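Side-chain contacts in SusD superfamily protein (Bacteroides thetaiotaomicron, PDB 3MCX), which is of unknown function but belongs to the SusD family, whose members probably bind glycans at the outer membrane for uptake, and carries zinc ions: residues 215-218 / 219-222; 352-355 / 356-360; 363-366 / 367-371; 371-374 / 375-378; 402-405 / 406-410. All coordinates share one frame; numbering follows the deposited sequence. Where two conformers were deposited one is given.

Interaction 1. Residues 215-218 / 219-222; sequences MGEY and QKAY
Glu-217 and Lys-220 lie side by side at the start of helix 218-231 and point the same way. In both, CG stands anti to the carbonyl carbon, next to the backbone N (chi1 -72° and -63°). Glu-217 bends again at chi2, and its carboxylate turns back along the lysine methylenes. Glu-217 OE1 ends 3.6 Å from Lys-220 CD. In the conformer given, the lysine chain runs straight to CE and then kinks, which leaves Lys-220 NZ 5.3 Å from Glu-217 OE1. In this conformer the carboxylate meets methylenes rather than the ammonium. A water closes the gap to the backbone: it donates to Glu-217 OE1 at 2.8 Å and accepts from Lys-220 N at 3.1 Å. Glu-217 is the N-cap residue, and its side chain thus meets the first turn through water. Its carbonyl bonds directly, with Ala-221 N donating to Glu-217 O at 2.9 Å.

The next bond runs from Tyr-222 N to Tyr-218 O at 2.8 Å. The two tyrosines then part. The Tyr-218 ring lies over the turn, with Gly-216 O 3.4 Å above its plane and offset toward the rim. Tyr-222 sends its ring away from the turn, and its hydroxyl makes a hydrogen bond with Glu-376.

Gly-216 closes helix 201-214 in a Schellman motif, and Glu-217 centres an inverse gamma turn. The result is a helical hairpin, helix 201-214 followed by helix 218-231 through a short turn, consistent with the TPR-like helical part of SusD proteins.

Interaction 2. Residues 352-355 / 356-360; sequences CIIR and LSEVY
Glu-358 reaches back from the first turn of helix 356-370 to Ile-354 on the strand before it. Its CB lies 3.5 Å from Arg-355 O. From there the chain is extended, with CG anti to the backbone N (chi1 177°), and it crosses the isoleucine at about a right angle. Glu-358 CD comes within 3.9 Å of Ile-354 CD1. At the tip, Glu-358 OE1 sits 3.6 Å from Ile-354 CG1, while Glu-358 OE2 is 3.8 Å from Ile-354 CD1. Glu-358 OE1 also accepts from a water at 2.8 Å, and that water takes the hydrogen of Arg-355 N. Arg-210 makes a salt bridge to Glu-358 OE1. With an alanine at Glu-358, Arg-210 would probably lose this carboxylate and the water its acceptor.

Arg-355 is the N-cap residue, and its carbonyl takes two weak bonds, from Glu-358 N and Val-359 N. Its extended side chain lays Arg-355 NH1 3.4 Å from Ser-357 CB, and the guanidinium is bridged by Glu-255, Glu-413 and Glu-417.

Strand 351-355 pairs antiparallel with strand 256-260, with a classic beta bulge at Ile-353 and Ile-354. Helix 201-214 packs on Ile-354, and helix 218-231 on Leu-356 and Val-359.

Interaction 3. Residues 363-366 / 367-371; sequences AAEA and GLKKG
Lys-370 folds back over Ala-366 because its CG stands between the backbone N and the carbonyl carbon (chi1 78°). This lays its methylenes along the last turn of helix 356-370. Lys-370 CG is 3.4 Å and Lys-370 CD 3.5 Å from Ala-366 O. Lys-369 takes another course. Its CG is anti to the carbonyl carbon (chi1 -72°) and lies 3.3 Å from Glu-365 O, and bends at chi2 and chi3 then curl the chain away. Glu-365 is fully extended, and the two side chains come nearest through their methylenes, Glu-365 CG to Lys-369 CG at 4.4 Å. The two charged ends go separate ways.

The backbone is regular here. Lys-369 N donates to Glu-365 O at 3.0 Å, and Lys-370 N donates to Ala-366 O, also at 3.0 Å. The helix ends at Gly-371, which has positive phi. Gly-371 N still bonds to Gly-367 O at 3.0 Å. Around this turn the small residues meet other helices. Ala-363 touches helix 218-231, and Ala-364 touches helix 374-385.

The polar ends find partners elsewhere. Lys-370 NZ makes a salt bridge with Asp-373 and hydrogen bonds with Thr-372 and Gln-219, and the ring of Tyr-222 adds a cation-pi contact. Glu-365 is buried, and its OE2 pairs with Arg-426 and Asn-427. These partners are likely to keep the lysine protonated and the glutamate ionised. A positive charge at the C-terminal end of a helix is probably welcome as well, since the last carbonyls point past the helix end and give it a partial negative charge.

Interaction 4. Residues 371-374 / 375-378; sequences GTDI and EEAQ. With ZN (zinc ion), chain C.
Ile-374 O accepts from Gln-378 N at 2.9 Å, with the N-H aimed well at it (163°). One residue earlier, Asp-373 O takes the hydrogen of Ala-377 N, also at 2.9 Å. The methyl of Ala-377 packs on the same carbonyl, with its CB 3.3 Å from Asp-373 O. Gln-378 CB in turn lies 3.4 Å from Ile-374 O, and its amide goes on to Thr-398. Phe-401 lies against Ile-374, Ala-377 and Gln-378.

Asp-373 holds the N-cap position of helix 374-385, yet its side chain makes no capping bond. Its carboxylate turns instead to Lys-370, in a salt bridge through OD2. The other oxygen, Asp-373 OD1, stands 4.4 Å from Glu-376 OE1. Lys-230 answers the glutamate with a salt bridge to its OE2, and Tyr-222 bonds to OE1.

Glu-375 points away from this cluster. Its CG is anti to the backbone N (chi1 -168°) and the chain stays extended, which carries the carboxylate out to a zinc ion. Glu-375 OE2 binds the metal at 1.9 Å. Glu-375 OE1 stays 3.0 Å from the zinc, and the carboxylate is therefore essentially a one-oxygen ligand.

Acidic groups gather at the start of this helix. The nearby lysines probably offset the repulsion between Asp-373 and Glu-376, while the zinc is likely to hold Glu-375 in its ionised form.

Interaction 5. Residues 402-405 / 406-410; sequences TLDR and ILKER
Leu-403 and Leu-407 form the close-packed side of this helical turn, with Leu-403 CG 3.9 Å from Leu-407 CD1. Leu-407 CG also lies 3.3 Å from Leu-403 O. Both leucines touch Glu-365 of helix 356-370, and Ile-406 beside them meets Leu-368. Thr-402 caps the helix start, its OG1 accepting from Arg-405 N at 3.0 Å.

Asp-404 and Lys-408 are looser. Asp-404 OD2 touches Lys-408 CE at 3.6 Å, but Lys-408 NZ stands 4.3 Å from Asp-404 OD2, beyond a salt bridge. The ammonium pairs with Glu-303 instead.

Arg-405 and Glu-409 run side by side in a salt bridge. A bend at chi2 (65°) in Arg-405 turns its chain along the helix toward the glutamate. Arg-405 NH1 then meets Glu-409 OE1 at 2.9 Å by a nearly straight bond (165°), in the guanidinium plane and on the anti lone pair. The two flat groups are turned 38° apart. A water joins Arg-405 NH2 to Glu-409 OE1, donating to the latter at 2.7 Å. A leucine in place of Arg-405 would probably leave Glu-409 OE1 without its charged mate and the water without the N-H it accepts from.

Glu-409 OE2 pairs with Arg-309, and the buried carboxylate thus has an arginine at each oxygen. It is likely to stay ionised and fixed in its rotation.

Each of the five contacts lies within one continuous piece of chain, so they follow in series and none nests or crosses. Interaction 1 joins helix 201-214 to helix 218-231. Interaction 2 opens helix 356-370 after its strand, and interaction 3 ends that helix. Interaction 4 shares Gly-371 with interaction 3 and turns the chain into helix 374-385. Interaction 5 begins helix 403-414. Interaction 3 is the hub: it touches 1, 4 and 5. Ile-374 and Ala-377 of interaction 4 pack on Gly-367, and Leu-368 reaches Ile-406. Interaction 1 also touches interaction 4, and 2 meets 5 by a loose packing contact. Together they tie neighbouring helices into one bundle.

Interaction 1. Residues 215-218 / 219-222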
loop_
_atom_site.group_PDB
_atom_site.type_symbol
_atom_site.label_atom_id
_atom_site.label_comp_id
_atom_site.label_asym_id
_atom_site.label_seq_id
_atom_site.Cartn_x
_atom_site.Cartn_y
_atom_site.Cartn_z
HETATM N N MSE A 215 3.830 -13.139 -4.510
HETATM C CA MSE A 215 4.089 -14.152 -5.544
HETATM C C MSE A 215 4.068 -15.556 -4.969
HETATM O O MSE A 215 4.240 -16.536 -5.730
HETATM C CB MSE A 215 5.476 -14.001 -6.137
HETATM C CG MSE A 215 5.705 -12.823 -6.933
HETATM SE SE MSE A 215 7.572 -12.750 -7.497
HETATM C CE MSE A 215 7.663 -13.758 -8.630
ATOM N N GLY A 216 3.926 -15.696 -3.649
ATOM C CA GLY A 216 4.038 -16.999 -3.004
ATOM C C GLY A 216 5.466 -17.544 -3.029
ATOM O O GLY A 216 5.687 -18.745 -2.911
ATOM N N GLU A 217 6.431 -16.651 -3.242
ATOM C CA GLU A 217 7.878 -16.972 -3.209
ATOM C C GLU A 217 8.357 -16.816 -1.766
ATOM O O GLU A 217 9.049 -15.834 -1.392
ATOM C CB GLU A 217 8.683 -16.068 -4.141
ATOM C CG GLU A 217 8.452 -16.391 -5.618
ATOM C CD GLU A 217 9.190 -17.604 -6.108
ATOM O OE1 GLU A 217 10.031 -18.206 -5.372
ATOM O OE2 GLU A 217 8.925 -17.968 -7.275
ATOM N N TYR A 218 7.959 -17.781 -0.945
ATOM C CA TYR A 218 8.095 -17.614 0.511
ATOM C C TYR A 218 9.536 -17.559 0.982
ATOM O O TYR A 218 9.856 -16.718 1.827
ATOM C CB TYR A 218 7.295 -18.676 1.278
ATOM C CG TYR A 218 5.832 -18.696 0.881
ATOM C CD1 TYR A 218 5.033 -17.590 1.091
ATOM C CD2 TYR A 218 5.273 -19.824 0.300
ATOM C CE1 TYR A 218 3.666 -17.609 0.699
ATOM C CE2 TYR A 218 3.948 -19.856 -0.088
ATOM C CZ TYR A 218 3.172 -18.771 0.107
ATOM O OH TYR A 218 1.835 -18.800 -0.285
ATOM N N GLN A 219 10.410 -18.443 0.486
ATOM C CA GLN A 219 11.820 -18.369 0.888
ATOM C C GLN A 219 12.437 -17.003 0.492
ATOM O O GLN A 219 13.172 -16.412 1.287
ATOM C CB GLN A 219 12.627 -19.501 0.284
ATOM C CG GLN A 219 14.055 -19.549 0.783
ATOM C CD GLN A 219 14.153 -19.785 2.281
ATOM O OE1 GLN A 219 13.567 -20.730 2.813
ATOM N NE2 GLN A 219 14.905 -18.927 2.970
ATOM N N LYS A 220 12.202 -16.530 -0.737
ATOM C CA LYS A 220 12.748 -15.227 -1.155
ATOM C C LYS A 220 12.193 -14.089 -0.308
ATOM O O LYS A 220 12.911 -13.141 0.027
ATOM C CB LYS A 220 12.482 -14.958 -2.637
ATOM C CG LYS A 220 13.162 -15.961 -3.549
ATOM C CD LYS A 220 12.662 -15.856 -4.955
ATOM C CE LYS A 220 13.505 -16.687 -5.863
ATOM N NZ LYS A 220 14.934 -16.244 -5.819
ATOM N N ALA A 221 10.894 -14.153 0.011
ATOM C CA ALA A 221 10.288 -13.158 0.887
ATOM C C ALA A 221 10.965 -13.178 2.251
ATOM O O ALA A 221 11.244 -12.107 2.843
ATOM C CB ALA A 221 8.767 -13.388 1.021
ATOM N N TYR A 222 11.171 -14.377 2.768
ATOM C CA TYR A 222 11.807 -14.547 4.076
ATOM C C TYR A 222 13.228 -14.003 4.088
ATOM O O TYR A 222 13.644 -13.346 5.053
ATOM C CB TYR A 222 11.807 -16.031 4.505
ATOM C CG TYR A 222 12.063 -16.255 5.981
ATOM C CD1 TYR A 222 11.024 -16.111 6.904
ATOM C CD2 TYR A 222 13.311 -16.595 6.454
ATOM C CE1 TYR A 222 11.233 -16.298 8.252
ATOM C CE2 TYR A 222 13.528 -16.809 7.816
ATOM C CZ TYR A 222 12.471 -16.627 8.702
ATOM O OH TYR A 222 12.663 -16.827 10.056
HETATM O O HOH W 1 10.954 -18.430 -2.790
#

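Interaction 2. Residues 352-355 / 356-360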
loop_
_atom_site.group_PDB
_atom_site.type_symbol
_atom_site.label_atom_id
_atom_site.label_comp_id
_atom_site.label_asym_id
_atom_site.label_seq_id
_atom_site.Cartn_x
_atom_site.Cartn_y
_atom_site.Cartn_z
ATOM N N CYS A 352 3.752 7.095 4.760
ATOM C CA CYS A 352 4.632 5.969 4.997
ATOM C C CYS A 352 4.254 4.860 4.030
ATOM O O CYS A 352 3.082 4.418 3.975
ATOM C CB CYS A 352 4.484 5.495 6.437
ATOM S SG CYS A 352 5.564 4.085 6.793
ATOM N N ILE A 353 5.214 4.482 3.185
ATOM C CA ILE A 353 5.016 3.468 2.166
ATOM C C ILE A 353 5.237 2.061 2.709
ATOM O O ILE A 353 4.481 1.155 2.385
ATOM C CB ILE A 353 5.937 3.745 0.948
ATOM C CG1 ILE A 353 5.743 5.152 0.396
ATOM C CG2 ILE A 353 5.748 2.652 -0.161
ATOM C CD1 ILE A 353 4.337 5.477 -0.089
ATOM N N ILE A 354 6.263 1.874 3.541
ATOM C CA ILE A 354 6.479 0.587 4.201
ATOM C C ILE A 354 7.231 0.819 5.509
ATOM O O ILE A 354 8.100 1.680 5.600
ATOM C CB ILE A 354 7.192 -0.434 3.260
ATOM C CG1 ILE A 354 7.267 -1.824 3.886
ATOM C CG2 ILE A 354 8.567 0.072 2.856
ATOM C CD1 ILE A 354 7.444 -2.952 2.852
ATOM N N ARG A 355 6.853 0.068 6.534
ATOM C CA ARG A 355 7.490 0.172 7.836
ATOM C C ARG A 355 7.813 -1.202 8.438
ATOM O O ARG A 355 7.371 -2.254 7.971
ATOM C CB ARG A 355 6.655 1.017 8.790
ATOM C CG ARG A 355 5.348 0.435 9.178
ATOM C CD ARG A 355 4.603 1.395 10.107
ATOM N NE ARG A 355 3.238 0.938 10.399
ATOM C CZ ARG A 355 2.837 0.168 11.421
ATOM N NH1 ARG A 355 3.646 -0.162 12.425
ATOM N NH2 ARG A 355 1.577 -0.213 11.484
ATOM N N LEU A 356 8.628 -1.159 9.479
ATOM C CA LEU A 356 9.237 -2.357 10.005
ATOM C C LEU A 356 8.203 -3.396 10.468
ATOM O O LEU A 356 8.460 -4.586 10.331
ATOM C CB LEU A 356 10.196 -1.979 11.130
ATOM C CG LEU A 356 11.209 -3.014 11.597
ATOM C CD1 LEU A 356 12.103 -3.498 10.429
ATOM C CD2 LEU A 356 12.038 -2.510 12.781
ATOM N N SER A 357 7.080 -2.987 11.070
ATOM C CA SER A 357 6.100 -3.995 11.525
ATOM C C SER A 357 5.655 -4.897 10.360
ATOM O O SER A 357 5.469 -6.117 10.555
ATOM C CB SER A 357 4.851 -3.375 12.164
ATOM O OG SER A 357 5.099 -2.883 13.467
ATOM N N GLU A 358 5.488 -4.320 9.163
ATOM C CA GLU A 358 5.056 -5.132 8.019
ATOM C C GLU A 358 6.128 -6.156 7.692
ATOM O O GLU A 358 5.817 -7.288 7.323
ATOM C CB GLU A 358 4.742 -4.293 6.777
ATOM C CG GLU A 358 4.360 -5.156 5.596
ATOM C CD GLU A 358 4.150 -4.398 4.307
ATOM O OE1 GLU A 358 3.924 -3.185 4.371
ATOM O OE2 GLU A 358 4.239 -5.013 3.227
ATOM N N VAL A 359 7.378 -5.741 7.806
ATOM C CA VAL A 359 8.508 -6.608 7.468
ATOM C C VAL A 359 8.540 -7.816 8.417
ATOM O O VAL A 359 8.727 -8.946 7.981
ATOM C CB VAL A 359 9.858 -5.838 7.480
ATOM C CG1 VAL A 359 11.011 -6.788 7.236
ATOM C CG2 VAL A 359 9.855 -4.711 6.439
ATOM N N TYR A 360 8.357 -7.586 9.716
ATOM C CA TYR A 360 8.278 -8.687 10.681
ATOM C C TYR A 360 7.101 -9.621 10.355
ATOM O O TYR A 360 7.249 -10.838 10.437
ATOM C CB TYR A 360 8.160 -8.151 12.122
ATOM C CG TYR A 360 9.460 -7.779 12.800
ATOM C CD1 TYR A 360 10.201 -6.662 12.414
ATOM C CD2 TYR A 360 9.953 -8.567 13.825
ATOM C CE1 TYR A 360 11.390 -6.353 13.050
ATOM C CE2 TYR A 360 11.132 -8.264 14.477
ATOM C CZ TYR A 360 11.867 -7.165 14.070
ATOM O OH TYR A 360 13.069 -6.909 14.741
HETATM O O HOH W 2 4.234 -1.109 6.189
#

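Interaction 3. Residues 363-366 / 367-371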
loop_
_atom_site.group_PDB
_atom_site.type_symbol
_atom_site.label_atom_id
_atom_site.label_comp_id
_atom_site.label_asym_id
_atom_site.label_seq_id
_atom_site.Cartn_x
_atom_site.Cartn_y
_atom_site.Cartn_z
ATOM N N ALA A 363 7.872 -11.705 7.303
ATOM C CA ALA A 363 8.720 -12.835 7.702
ATOM C C ALA A 363 7.924 -13.943 8.402
ATOM O O ALA A 363 8.145 -15.127 8.148
ATOM C CB ALA A 363 9.905 -12.350 8.598
ATOM N N ALA A 364 7.047 -13.565 9.326
ATOM C CA ALA A 364 6.279 -14.559 10.048
ATOM C C ALA A 364 5.421 -15.399 9.091
ATOM O O ALA A 364 5.429 -16.630 9.196
ATOM C CB ALA A 364 5.410 -13.908 11.105
ATOM N N GLU A 365 4.744 -14.728 8.173
ATOM C CA GLU A 365 3.854 -15.392 7.210
ATOM C C GLU A 365 4.690 -16.254 6.230
ATOM O O GLU A 365 4.364 -17.409 5.996
ATOM C CB GLU A 365 2.995 -14.387 6.462
ATOM C CG GLU A 365 1.964 -15.000 5.526
ATOM C CD GLU A 365 1.105 -13.977 4.827
ATOM O OE1 GLU A 365 1.089 -12.778 5.221
ATOM O OE2 GLU A 365 0.448 -14.382 3.828
ATOM N N ALA A 366 5.782 -15.702 5.704
ATOM C CA ALA A 366 6.621 -16.446 4.775
ATOM C C ALA A 366 7.213 -17.683 5.444
ATOM O O ALA A 366 7.296 -18.743 4.827
ATOM C CB ALA A 366 7.723 -15.561 4.205
ATOM N N GLY A 367 7.607 -17.567 6.713
ATOM C CA GLY A 367 8.173 -18.691 7.433
ATOM C C GLY A 367 7.166 -19.820 7.635
ATOM O O GLY A 367 7.434 -20.989 7.373
ATOM N N LEU A 368 5.982 -19.457 8.120
ATOM C CA LEU A 368 4.938 -20.436 8.345
ATOM C C LEU A 368 4.564 -21.137 7.036
ATOM O O LEU A 368 4.471 -22.339 7.003
ATOM C CB LEU A 368 3.709 -19.804 8.979
ATOM C CG LEU A 368 2.615 -20.794 9.385
ATOM C CD1 LEU A 368 3.099 -21.765 10.439
ATOM C CD2 LEU A 368 1.419 -20.036 9.894
ATOM N N LYS A 369 4.410 -20.365 5.964
ATOM C CA LYS A 369 4.023 -20.923 4.663
ATOM C C LYS A 369 5.088 -21.843 4.077
ATOM O O LYS A 369 4.762 -22.890 3.490
ATOM C CB LYS A 369 3.663 -19.815 3.680
ATOM C CG LYS A 369 2.335 -19.097 3.967
ATOM C CD LYS A 369 1.106 -20.006 3.882
ATOM C CE LYS A 369 0.872 -20.600 2.509
ATOM N NZ LYS A 369 -0.255 -21.602 2.520
ATOM N N LYS A 370 6.366 -21.512 4.269
ATOM C CA LYS A 370 7.439 -22.340 3.670
ATOM C C LYS A 370 7.758 -23.580 4.501
ATOM O O LYS A 370 8.348 -24.541 4.011
ATOM C CB LYS A 370 8.697 -21.509 3.407
ATOM C CG LYS A 370 9.567 -21.215 4.636
ATOM C CD LYS A 370 10.519 -20.033 4.379
ATOM C CE LYS A 370 11.578 -19.883 5.474
ATOM N NZ LYS A 370 12.656 -20.902 5.452
ATOM N N GLY A 371 7.363 -23.569 5.777
ATOM C CA GLY A 371 7.462 -24.755 6.625
ATOM C C GLY A 371 8.812 -25.032 7.259
ATOM O O GLY A 371 9.024 -26.104 7.819
#

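Interaction 4. Residues 371-374 / 375-378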
loop_
_atom_site.group_PDB
_atom_site.type_symbol
_atom_site.label_atom_id
_atom_site.label_comp_id
_atom_site.label_asym_id
_atom_site.label_seq_id
_atom_site.Cartn_x
_atom_site.Cartn_y
_atom_site.Cartn_z
ATOM N N GLY A 371 7.363 -23.569 5.777
ATOM C CA GLY A 371 7.462 -24.755 6.625
ATOM C C GLY A 371 8.812 -25.032 7.259
ATOM O O GLY A 371 9.024 -26.104 7.819
ATOM N N THR A 372 9.727 -24.073 7.145
ATOM C CA THR A 372 11.018 -24.119 7.809
ATOM C C THR A 372 11.301 -22.761 8.422
ATOM O O THR A 372 10.660 -21.792 8.088
ATOM C CB THR A 372 12.172 -24.512 6.863
ATOM O OG1 THR A 372 12.248 -23.621 5.758
ATOM C CG2 THR A 372 11.998 -25.970 6.359
ATOM N N ASP A 373 12.292 -22.713 9.309
ATOM C CA ASP A 373 12.546 -21.543 10.178
ATOM C C ASP A 373 11.306 -21.170 10.992
ATOM O O ASP A 373 11.058 -19.996 11.283
ATOM C CB ASP A 373 13.099 -20.352 9.391
ATOM C CG ASP A 373 14.413 -20.675 8.701
ATOM O OD1 ASP A 373 15.400 -21.043 9.395
ATOM O OD2 ASP A 373 14.458 -20.557 7.462
ATOM N N ILE A 374 10.539 -22.184 11.386
ATOM C CA ILE A 374 9.260 -21.953 12.043
ATOM C C ILE A 374 9.407 -21.230 13.381
ATOM O O ILE A 374 8.734 -20.237 13.601
ATOM C CB ILE A 374 8.497 -23.268 12.257
ATOM C CG1 ILE A 374 8.156 -23.881 10.896
ATOM C CG2 ILE A 374 7.200 -23.031 13.079
ATOM C CD1 ILE A 374 7.286 -23.029 10.053
ATOM N N GLU A 375 10.307 -21.684 14.243
ATOM C CA GLU A 375 10.495 -21.045 15.542
ATOM C C GLU A 375 10.923 -19.584 15.396
ATOM O O GLU A 375 10.410 -18.704 16.076
ATOM C CB GLU A 375 11.521 -21.803 16.386
ATOM C CG GLU A 375 11.496 -21.332 17.790
ATOM C CD GLU A 375 12.435 -22.030 18.703
ATOM O OE1 GLU A 375 13.265 -22.865 18.263
ATOM O OE2 GLU A 375 12.319 -21.724 19.903
ATOM N N GLU A 376 11.837 -19.320 14.478
ATOM C CA GLU A 376 12.278 -17.950 14.209
ATOM C C GLU A 376 11.110 -17.090 13.723
ATOM O O GLU A 376 10.912 -15.946 14.166
ATOM C CB GLU A 376 13.449 -17.958 13.204
ATOM C CG GLU A 376 14.082 -16.607 12.998
ATOM C CD GLU A 376 15.290 -16.660 12.099
ATOM O OE1 GLU A 376 15.109 -16.903 10.892
ATOM O OE2 GLU A 376 16.414 -16.448 12.616
ATOM N N ALA A 377 10.343 -17.627 12.780
ATOM C CA ALA A 377 9.159 -16.954 12.246
ATOM C C ALA A 377 8.099 -16.619 13.314
ATOM O O ALA A 377 7.532 -15.494 13.343
ATOM C CB ALA A 377 8.543 -17.817 11.127
ATOM N N GLN A 378 7.845 -17.590 14.190
ATOM C CA GLN A 378 6.914 -17.429 15.296
ATOM C C GLN A 378 7.398 -16.297 16.219
ATOM O O GLN A 378 6.612 -15.454 16.675
ATOM C CB GLN A 378 6.786 -18.808 15.959
ATOM C CG GLN A 378 6.635 -18.895 17.388
ATOM C CD GLN A 378 6.812 -20.339 17.847
ATOM O OE1 GLN A 378 6.819 -21.269 17.034
ATOM N NE2 GLN A 378 6.954 -20.522 19.128
HETATM ZN ZN ZN C . 13.581 -22.374 21.202
#

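Interaction 5. Residues 402-405 / 406-410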
loop_
_atom_site.group_PDB
_atom_site.type_symbol
_atom_site.label_atom_id
_atom_site.label_comp_id
_atom_site.label_asym_id
_atom_site.label_seq_id
_atom_site.Cartn_x
_atom_site.Cartn_y
_atom_site.Cartn_z
ATOM N N THR A 402 -0.623 -20.085 13.807
ATOM C CA THR A 402 -1.408 -20.460 12.630
ATOM C C THR A 402 -1.444 -19.295 11.634
ATOM O O THR A 402 -1.222 -18.124 11.971
ATOM C CB THR A 402 -2.841 -20.782 13.005
ATOM O OG1 THR A 402 -3.456 -19.579 13.450
ATOM C CG2 THR A 402 -2.920 -21.883 14.135
ATOM N N LEU A 403 -1.767 -19.585 10.379
ATOM C CA LEU A 403 -1.956 -18.537 9.393
ATOM C C LEU A 403 -3.031 -17.543 9.835
ATOM O O LEU A 403 -2.839 -16.355 9.729
ATOM C CB LEU A 403 -2.302 -19.165 8.040
ATOM C CG LEU A 403 -2.493 -18.172 6.905
ATOM C CD1 LEU A 403 -1.235 -17.302 6.633
ATOM C CD2 LEU A 403 -2.961 -18.915 5.602
ATOM N N ASP A 404 -4.164 -18.029 10.328
ATOM C CA ASP A 404 -5.237 -17.126 10.732
ATOM C C ASP A 404 -4.738 -16.184 11.814
ATOM O O ASP A 404 -5.073 -15.004 11.811
ATOM C CB ASP A 404 -6.444 -17.905 11.253
ATOM C CG ASP A 404 -7.625 -16.990 11.567
ATOM O OD1 ASP A 404 -8.073 -16.264 10.658
ATOM O OD2 ASP A 404 -8.065 -16.999 12.731
ATOM N N ARG A 405 -3.941 -16.697 12.749
ATOM C CA ARG A 405 -3.415 -15.801 13.784
ATOM C C ARG A 405 -2.511 -14.699 13.244
ATOM O O ARG A 405 -2.586 -13.544 13.690
ATOM C CB ARG A 405 -2.733 -16.582 14.879
ATOM C CG ARG A 405 -2.392 -15.723 16.102
ATOM C CD ARG A 405 -3.661 -15.217 16.780
ATOM N NE ARG A 405 -3.409 -14.338 17.917
ATOM C CZ ARG A 405 -3.131 -13.037 17.833
ATOM N NH1 ARG A 405 -2.945 -12.431 16.651
ATOM N NH2 ARG A 405 -2.930 -12.366 18.973
ATOM N N ILE A 406 -1.694 -15.010 12.242
ATOM C CA ILE A 406 -0.876 -14.015 11.587
ATOM C C ILE A 406 -1.740 -12.986 10.848
ATOM O O ILE A 406 -1.525 -11.766 10.937
ATOM C CB ILE A 406 0.101 -14.654 10.577
ATOM C CG1 ILE A 406 1.085 -15.591 11.285
ATOM C CG2 ILE A 406 0.856 -13.561 9.828
ATOM C CD1 ILE A 406 1.902 -16.435 10.273
ATOM N N LEU A 407 -2.722 -13.487 10.104
ATOM C CA LEU A 407 -3.578 -12.612 9.313
ATOM C C LEU A 407 -4.427 -11.680 10.186
ATOM O O LEU A 407 -4.617 -10.518 9.818
ATOM C CB LEU A 407 -4.424 -13.456 8.332
ATOM C CG LEU A 407 -3.590 -14.224 7.289
ATOM C CD1 LEU A 407 -4.565 -14.905 6.272
ATOM C CD2 LEU A 407 -2.597 -13.355 6.521
ATOM N N LYS A 408 -4.931 -12.197 11.318
ATOM C CA LYS A 408 -5.547 -11.323 12.325
ATOM C C LYS A 408 -4.602 -10.230 12.805
ATOM O O LYS A 408 -4.994 -9.067 12.879
ATOM C CB LYS A 408 -6.040 -12.107 13.532
ATOM C CG LYS A 408 -7.324 -12.915 13.315
ATOM C CD LYS A 408 -7.821 -13.507 14.630
ATOM C CE LYS A 408 -9.200 -14.136 14.560
ATOM N NZ LYS A 408 -9.708 -14.555 15.917
ATOM N N GLU A 409 -3.366 -10.570 13.126
ATOM C CA GLU A 409 -2.424 -9.564 13.594
ATOM C C GLU A 409 -2.150 -8.528 12.528
ATOM O O GLU A 409 -2.054 -7.319 12.831
ATOM C CB GLU A 409 -1.119 -10.224 14.052
ATOM C CG GLU A 409 -0.289 -9.337 14.968
ATOM C CD GLU A 409 -0.993 -8.997 16.249
ATOM O OE1 GLU A 409 -1.896 -9.735 16.693
ATOM O OE2 GLU A 409 -0.600 -7.972 16.840
ATOM N N ARG A 410 -2.024 -8.954 11.271
ATOM C CA ARG A 410 -1.827 -8.010 10.176
ATOM C C ARG A 410 -2.985 -7.044 10.023
ATOM O O ARG A 410 -2.785 -5.852 9.764
ATOM C CB ARG A 410 -1.615 -8.733 8.840
ATOM C CG ARG A 410 -0.288 -9.526 8.736
ATOM C CD ARG A 410 -0.151 -10.246 7.373
ATOM N NE ARG A 410 -0.101 -9.269 6.301
ATOM C CZ ARG A 410 0.991 -8.686 5.810
ATOM N NH1 ARG A 410 2.212 -9.066 6.166
ATOM N NH2 ARG A 410 0.841 -7.770 4.906
HETATM O O HOH W 3 -3.531 -9.543 18.800
#